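Local atomic coordinates of spindle pole body-associated protein VIK1 (Candida glabrata, PDB entry 4GKP), a protein that probably binds microtubules as the noncatalytic partner of the kinesin Kar3, here represented by its truncated neck and C-terminal motor homology domain. Residues V88-P94 / V247-D251; T115-V119 / D129-N133; Y72-C76 / T242-F246. All blocks are in the same frame, centred on the assembly; numbering follows the deposited sequence.

Interaction 1: residues V88-P94 / V247-D251; sequences VGSSNIP and VFQID
This is the P-loop position of a kinesin motor-like fold, where two inner parallel strands of the central sheet end: residues 88-94 lead from strand 83-88 to helix 96-107, as the nucleotide-binding loop does in true kinesins, but without the GK(S/T) signature. Strand 246-250 lies parallel to strand 83-88, with V88 in register with F248 (CA-CA 4.9 Å). Two backbone hydrogen bonds fix the pairing: V88 N to V247 O and Q249 N to V88 O, both 2.9 Å. F248 CA also approaches V88 O at 3.4 Å in a CA-H...O contact. On the face carrying V88 (t) and F248 (m), V88 CB packs 3.8 Å from F248 CD1. Beyond V88 the chain leaves the sheet and curls round Q249 (chi1 t), whose CB lies 3.8 Å from G89 CA and whose OE1 lies 3.7 Å from P94 CB. Q249 NE2 donates weakly to D251 OD2 (3.3 Å), while D251 OD1 bonds S253. Water 1 accepts from N92 N (3.2 Å) and donates to D251 OD2 (3.1 Å).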
# COMPACT_ATOMS: atom_id res chain seq x y z
N VAL A 88 3.49 -3.26 -3.63
CA VAL A 88 4.83 -3.70 -4.06
C VAL A 88 4.74 -4.36 -5.44
O VAL A 88 3.97 -5.29 -5.64
CB VAL A 88 5.46 -4.68 -3.04
CG1 VAL A 88 6.86 -5.13 -3.49
CG2 VAL A 88 5.48 -4.08 -1.64
N GLY A 89 5.53 -3.86 -6.39
CA GLY A 89 5.49 -4.30 -7.78
C GLY A 89 6.72 -3.84 -8.55
O GLY A 89 7.82 -3.74 -7.99
N SER A 90 6.56 -3.56 -9.84
CA SER A 90 7.69 -3.18 -10.69
C SER A 90 7.29 -2.16 -11.77
O SER A 90 6.55 -1.22 -11.49
CB SER A 90 8.37 -4.43 -11.30
N SER A 91 7.78 -2.36 -12.99
CA SER A 91 7.62 -1.39 -14.07
C SER A 91 6.17 -1.26 -14.53
O SER A 91 5.76 -0.19 -15.01
CB SER A 91 8.53 -1.74 -15.25
N ASN A 92 5.41 -2.34 -14.41
CA ASN A 92 3.98 -2.31 -14.73
C ASN A 92 3.22 -1.79 -13.52
O ASN A 92 2.88 -2.54 -12.61
CB ASN A 92 3.46 -3.68 -15.20
CG ASN A 92 2.27 -3.57 -16.14
OD1 ASN A 92 1.90 -2.48 -16.59
ND2 ASN A 92 1.66 -4.71 -16.46
N ILE A 93 3.00 -0.48 -13.50
CA ILE A 93 2.40 0.19 -12.35
C ILE A 93 0.89 -0.03 -12.32
O ILE A 93 0.18 0.33 -13.26
CB ILE A 93 2.72 1.70 -12.33
N PRO A 94 0.39 -0.60 -11.22
CA PRO A 94 -1.05 -0.80 -11.14
C PRO A 94 -1.80 0.54 -11.04
O PRO A 94 -1.18 1.58 -10.82
CB PRO A 94 -1.21 -1.64 -9.85
CG PRO A 94 -0.01 -1.30 -9.02
CD PRO A 94 1.10 -0.97 -9.97
N VAL A 247 0.03 -5.61 -0.72
CA VAL A 247 -0.39 -6.17 -1.99
C VAL A 247 0.86 -6.32 -2.87
O VAL A 247 1.65 -5.38 -3.02
CB VAL A 247 -1.53 -5.36 -2.66
CG1 VAL A 247 -1.17 -3.89 -2.75
CG2 VAL A 247 -1.82 -5.88 -4.05
N PHE A 248 1.05 -7.51 -3.42
CA PHE A 248 2.19 -7.81 -4.29
C PHE A 248 1.72 -8.10 -5.70
O PHE A 248 0.88 -8.97 -5.93
CB PHE A 248 2.96 -9.02 -3.77
CG PHE A 248 3.45 -8.86 -2.35
CD1 PHE A 248 4.71 -8.33 -2.09
CD2 PHE A 248 2.65 -9.27 -1.28
CE1 PHE A 248 5.16 -8.20 -0.78
CE2 PHE A 248 3.09 -9.15 0.03
CZ PHE A 248 4.34 -8.60 0.28
N GLN A 249 2.25 -7.34 -6.65
CA GLN A 249 1.96 -7.52 -8.06
C GLN A 249 2.76 -8.73 -8.58
O GLN A 249 4.00 -8.70 -8.60
CB GLN A 249 2.33 -6.23 -8.80
CG GLN A 249 2.33 -6.30 -10.32
CD GLN A 249 1.24 -5.48 -10.97
OE1 GLN A 249 0.29 -5.03 -10.31
NE2 GLN A 249 1.36 -5.28 -12.27
N ILE A 250 2.05 -9.80 -8.94
CA ILE A 250 2.69 -11.01 -9.47
C ILE A 250 2.37 -11.16 -10.96
O ILE A 250 1.25 -11.54 -11.33
CB ILE A 250 2.37 -12.27 -8.64
CG1 ILE A 250 3.26 -12.33 -7.40
CG2 ILE A 250 2.70 -13.54 -9.40
CD1 ILE A 250 2.62 -11.81 -6.16
N ASP A 251 3.34 -10.81 -11.80
CA ASP A 251 3.15 -10.81 -13.25
C ASP A 251 4.37 -11.27 -14.05
O ASP A 251 5.09 -12.18 -13.64
CB ASP A 251 2.67 -9.43 -13.73
CG ASP A 251 3.70 -8.33 -13.54
OD1 ASP A 251 4.78 -8.58 -12.94
OD2 ASP A 251 3.42 -7.20 -14.00
O HOH W 1 5.66 -5.23 -13.07

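Interaction 2: residues T115-V119 / D129-N133; sequences TLQYV and DLLSN
One carboxylate oxygen, D129 OD1, ties together the end of a strand pairing. It accepts from L131 N at 2.8 Å, closing an Asx turn, and lies 2.8 Å from water 2, which in turn accepts from Y118 N at 2.9 Å and so bridges the two segments. D129 is t at chi1 with chi2 near 9°, and its other oxygen, OD2, is held by T157. The direct backbone link is a single hydrogen bond, L130 N to Y118 O, 2.9 Å. Next to it V119 and D129 form an antiparallel non-hydrogen-bonded pair, CA-CA 4.7 Å, with both side chains on one face of the sheet and V119 CG1 4.1 Å from D129 CA. Residues 115-119 are extended throughout, part of long strand 112-121 in the central mixed sheet of the kinesin motor-like fold. The returning strand 128-129 is much shorter: L130 (-84/-3) and L131 (-108/-5) turn the backbone away from strand geometry, and S132 OG adds a weak 3.2 Å bond back to D129 O. The turn brings both leucines, each mt, against the strand. L130 CD1 sits over the face of the Y118 ring, 3.6 Å from its centroid and 11° off the normal, a CH-pi contact; Y118 is t, stacks with F97 and bonds E207 through its hydroxyl. L131 spreads along the strand, its CG 4.0 Å from Y118 CB and its CD1 3.7 Å from L116 O.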
# COMPACT_ATOMS: atom_id res chain seq x y z
N THR A 115 -7.56 14.47 4.72
CA THR A 115 -6.47 15.21 4.11
C THR A 115 -5.49 14.26 3.43
O THR A 115 -5.42 13.07 3.77
CB THR A 115 -5.65 16.03 5.15
OG1 THR A 115 -4.94 15.14 6.02
CG2 THR A 115 -6.54 16.90 5.98
N LEU A 116 -4.73 14.79 2.48
CA LEU A 116 -3.68 14.01 1.85
C LEU A 116 -2.38 14.81 1.80
O LEU A 116 -2.38 16.00 1.57
CB LEU A 116 -4.11 13.58 0.45
CG LEU A 116 -3.08 12.93 -0.48
CD1 LEU A 116 -2.60 11.60 0.09
CD2 LEU A 116 -3.63 12.75 -1.90
N GLN A 117 -1.27 14.13 2.08
CA GLN A 117 0.05 14.62 1.74
C GLN A 117 0.77 13.49 1.03
O GLN A 117 0.65 12.33 1.41
CB GLN A 117 0.82 14.98 2.99
CG GLN A 117 0.30 16.22 3.69
CD GLN A 117 0.93 16.39 5.05
OE1 GLN A 117 0.77 15.53 5.94
NE2 GLN A 117 1.71 17.46 5.22
N TYR A 118 1.53 13.82 -0.00
CA TYR A 118 2.09 12.82 -0.89
C TYR A 118 3.54 13.14 -1.23
O TYR A 118 3.82 14.13 -1.91
CB TYR A 118 1.24 12.78 -2.17
CG TYR A 118 1.53 11.65 -3.14
CD1 TYR A 118 2.16 10.47 -2.73
CD2 TYR A 118 1.12 11.75 -4.46
CE1 TYR A 118 2.39 9.45 -3.62
CE2 TYR A 118 1.35 10.73 -5.36
CZ TYR A 118 1.99 9.59 -4.94
OH TYR A 118 2.20 8.58 -5.84
N VAL A 119 4.47 12.30 -0.80
CA VAL A 119 5.86 12.53 -1.12
C VAL A 119 6.59 11.32 -1.72
O VAL A 119 6.28 10.18 -1.39
CB VAL A 119 6.65 13.01 0.11
CG1 VAL A 119 6.18 14.39 0.58
CG2 VAL A 119 6.59 11.99 1.24
N ASP A 129 8.08 16.75 -2.78
CA ASP A 129 6.64 16.95 -2.55
C ASP A 129 5.88 16.85 -3.85
O ASP A 129 6.00 17.70 -4.72
CB ASP A 129 6.37 18.29 -1.85
CG ASP A 129 4.86 18.64 -1.74
OD1 ASP A 129 3.95 17.81 -2.05
OD2 ASP A 129 4.59 19.78 -1.32
N LEU A 130 5.04 15.83 -3.96
CA LEU A 130 4.33 15.54 -5.20
C LEU A 130 3.06 16.35 -5.42
O LEU A 130 2.42 16.22 -6.47
CB LEU A 130 4.05 14.04 -5.29
CG LEU A 130 5.29 13.15 -5.20
CD1 LEU A 130 4.87 11.72 -5.47
CD2 LEU A 130 6.38 13.59 -6.19
N LEU A 131 2.69 17.18 -4.44
CA LEU A 131 1.47 18.00 -4.55
C LEU A 131 1.68 19.50 -4.77
O LEU A 131 0.71 20.23 -4.98
CB LEU A 131 0.53 17.76 -3.35
CG LEU A 131 -0.12 16.38 -3.13
CD1 LEU A 131 -0.85 16.30 -1.80
CD2 LEU A 131 -1.03 15.97 -4.28
N SER A 132 2.93 19.97 -4.74
CA SER A 132 3.21 21.41 -4.82
C SER A 132 2.99 22.05 -6.20
O SER A 132 2.94 21.35 -7.22
CB SER A 132 4.63 21.71 -4.33
OG SER A 132 5.55 20.88 -4.98
N ASN A 133 2.88 23.38 -6.20
CA ASN A 133 2.56 24.20 -7.39
C ASN A 133 3.42 23.90 -8.62
O ASN A 133 4.61 23.62 -8.50
CB ASN A 133 2.65 25.70 -7.05
O HOH W 2 2.48 16.53 -0.08

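Interaction 3: residues Y72-C76 / T242-F246; sequences YIDFC and TKSAF
On the helical turn 72-76, Y72 packs against A245 and the extended backbone of residues 243-245, while C76 and F75 line the K243 side chain, burying 235 Å² in all with no hydrogen bond between the segments. The CA atoms stay well apart, 8.5 Å for Y72 to A245 and 8.1 Å for C76 to K243, so side chains fill the gap. Y72 (chi1 t, chi2 65°) lays one ring face on A245, with CE2 3.4 Å from A245 CB. Its OH lies 3.2 Å from K243 O at an angle too poor for a hydrogen bond; the hydroxyl bonds to N84 O instead. K243 starts m,t, which brings CD to 3.9 Å from SG of C76 (m); chi3, off-rotamer at 98°, then swings NZ to the edge of the F75 (t) ring, 4.2 Å from F75 CD2, and E81 salt-bridges it. In the kinesin motor-like fold a helix here packs on the lead-in to a strand: residues 242-246 connect helix 230-241 to strand 246-250, while the 72-76 turn of helix 68-78 runs alongside them in roughly the opposite direction, with C76 and K243 both touching F83 and A245 touching L85 of the adjoining strand 83-88.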
# COMPACT_ATOMS: atom_id res chain seq x y z
N TYR A 72 -10.76 -4.60 5.54
CA TYR A 72 -9.58 -4.17 6.28
C TYR A 72 -9.63 -2.68 6.61
O TYR A 72 -9.55 -2.31 7.77
CB TYR A 72 -8.34 -4.51 5.45
CG TYR A 72 -7.08 -3.91 5.98
CD1 TYR A 72 -6.58 -4.28 7.22
CD2 TYR A 72 -6.39 -2.95 5.24
CE1 TYR A 72 -5.39 -3.74 7.70
CE2 TYR A 72 -5.21 -2.40 5.71
CZ TYR A 72 -4.72 -2.80 6.95
OH TYR A 72 -3.55 -2.25 7.43
N ILE A 73 -9.79 -1.84 5.58
CA ILE A 73 -9.83 -0.39 5.74
C ILE A 73 -10.95 0.06 6.68
O ILE A 73 -10.72 0.82 7.62
CB ILE A 73 -10.02 0.32 4.37
CG1 ILE A 73 -8.77 0.15 3.51
CG2 ILE A 73 -10.36 1.80 4.57
CD1 ILE A 73 -8.81 0.82 2.15
N ASP A 74 -12.15 -0.42 6.40
CA ASP A 74 -13.31 -0.12 7.19
C ASP A 74 -13.14 -0.50 8.67
O ASP A 74 -13.61 0.21 9.56
CB ASP A 74 -14.51 -0.86 6.61
CG ASP A 74 -15.78 -0.11 6.79
OD1 ASP A 74 -15.99 0.88 6.06
OD2 ASP A 74 -16.57 -0.49 7.68
N PHE A 75 -12.45 -1.62 8.93
CA PHE A 75 -12.30 -2.11 10.31
C PHE A 75 -11.33 -1.21 11.08
O PHE A 75 -11.61 -0.83 12.21
CB PHE A 75 -11.84 -3.60 10.31
CG PHE A 75 -11.98 -4.29 11.66
CD1 PHE A 75 -13.23 -4.69 12.13
CD2 PHE A 75 -10.87 -4.54 12.45
CE1 PHE A 75 -13.38 -5.31 13.37
CE2 PHE A 75 -10.99 -5.16 13.69
CZ PHE A 75 -12.25 -5.55 14.15
N CYS A 76 -10.20 -0.85 10.46
CA CYS A 76 -9.23 0.06 11.10
C CYS A 76 -9.87 1.43 11.43
O CYS A 76 -9.69 1.96 12.54
CB CYS A 76 -7.98 0.24 10.24
SG CYS A 76 -6.99 -1.26 10.02
N THR A 242 1.66 1.11 13.27
CA THR A 242 0.43 1.04 12.47
C THR A 242 0.19 -0.41 12.09
O THR A 242 1.15 -1.17 11.96
CB THR A 242 0.49 1.92 11.19
OG1 THR A 242 1.33 1.33 10.21
CG2 THR A 242 1.01 3.31 11.48
N LYS A 243 -1.08 -0.81 11.94
CA LYS A 243 -1.44 -2.09 11.30
C LYS A 243 -1.03 -2.10 9.83
O LYS A 243 -1.14 -1.08 9.13
CB LYS A 243 -2.93 -2.37 11.41
CG LYS A 243 -3.38 -2.74 12.80
CD LYS A 243 -4.89 -2.87 12.88
CE LYS A 243 -5.35 -4.31 12.77
NZ LYS A 243 -6.78 -4.47 13.16
N SER A 244 -0.55 -3.26 9.38
CA SER A 244 0.05 -3.42 8.07
C SER A 244 -0.78 -4.31 7.15
O SER A 244 -1.49 -5.21 7.59
CB SER A 244 1.47 -3.99 8.22
OG SER A 244 2.36 -3.00 8.72
N ALA A 245 -0.70 -4.02 5.85
CA ALA A 245 -1.28 -4.87 4.82
C ALA A 245 -0.45 -4.63 3.58
O ALA A 245 0.04 -3.50 3.35
CB ALA A 245 -2.74 -4.51 4.55
N PHE A 246 -0.33 -5.70 2.79
CA PHE A 246 0.55 -5.72 1.64
C PHE A 246 -0.15 -6.29 0.41
O PHE A 246 -0.84 -7.31 0.47
CB PHE A 246 1.79 -6.57 1.96
CG PHE A 246 2.55 -6.11 3.17
CD1 PHE A 246 3.52 -5.11 3.07
CD2 PHE A 246 2.33 -6.69 4.42
CE1 PHE A 246 4.24 -4.70 4.18
CE2 PHE A 246 3.05 -6.28 5.54
CZ PHE A 246 4.00 -5.28 5.41

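Interactions 1 and 3 adjoin in sequence at 246/247 and work on the same region of the sheet, strand 246-250 beside strand 83-88, yet their centres are 20 Å apart on opposite sides of the chain's centre. Both are largely buried. Interaction 1 combines parallel strand pairing with a polar, water-bridged turn at the strand ends, whereas interaction 3 is side-chain packing of a helix, its polar groups satisfied by residues elsewhere. Interaction 2 lies farther out, 17 Å from the chain's centre, and is only partly buried. It reaches the same sheet as interaction 1, but is local, its segments ten residues apart, with antiparallel pairing and leucine packing.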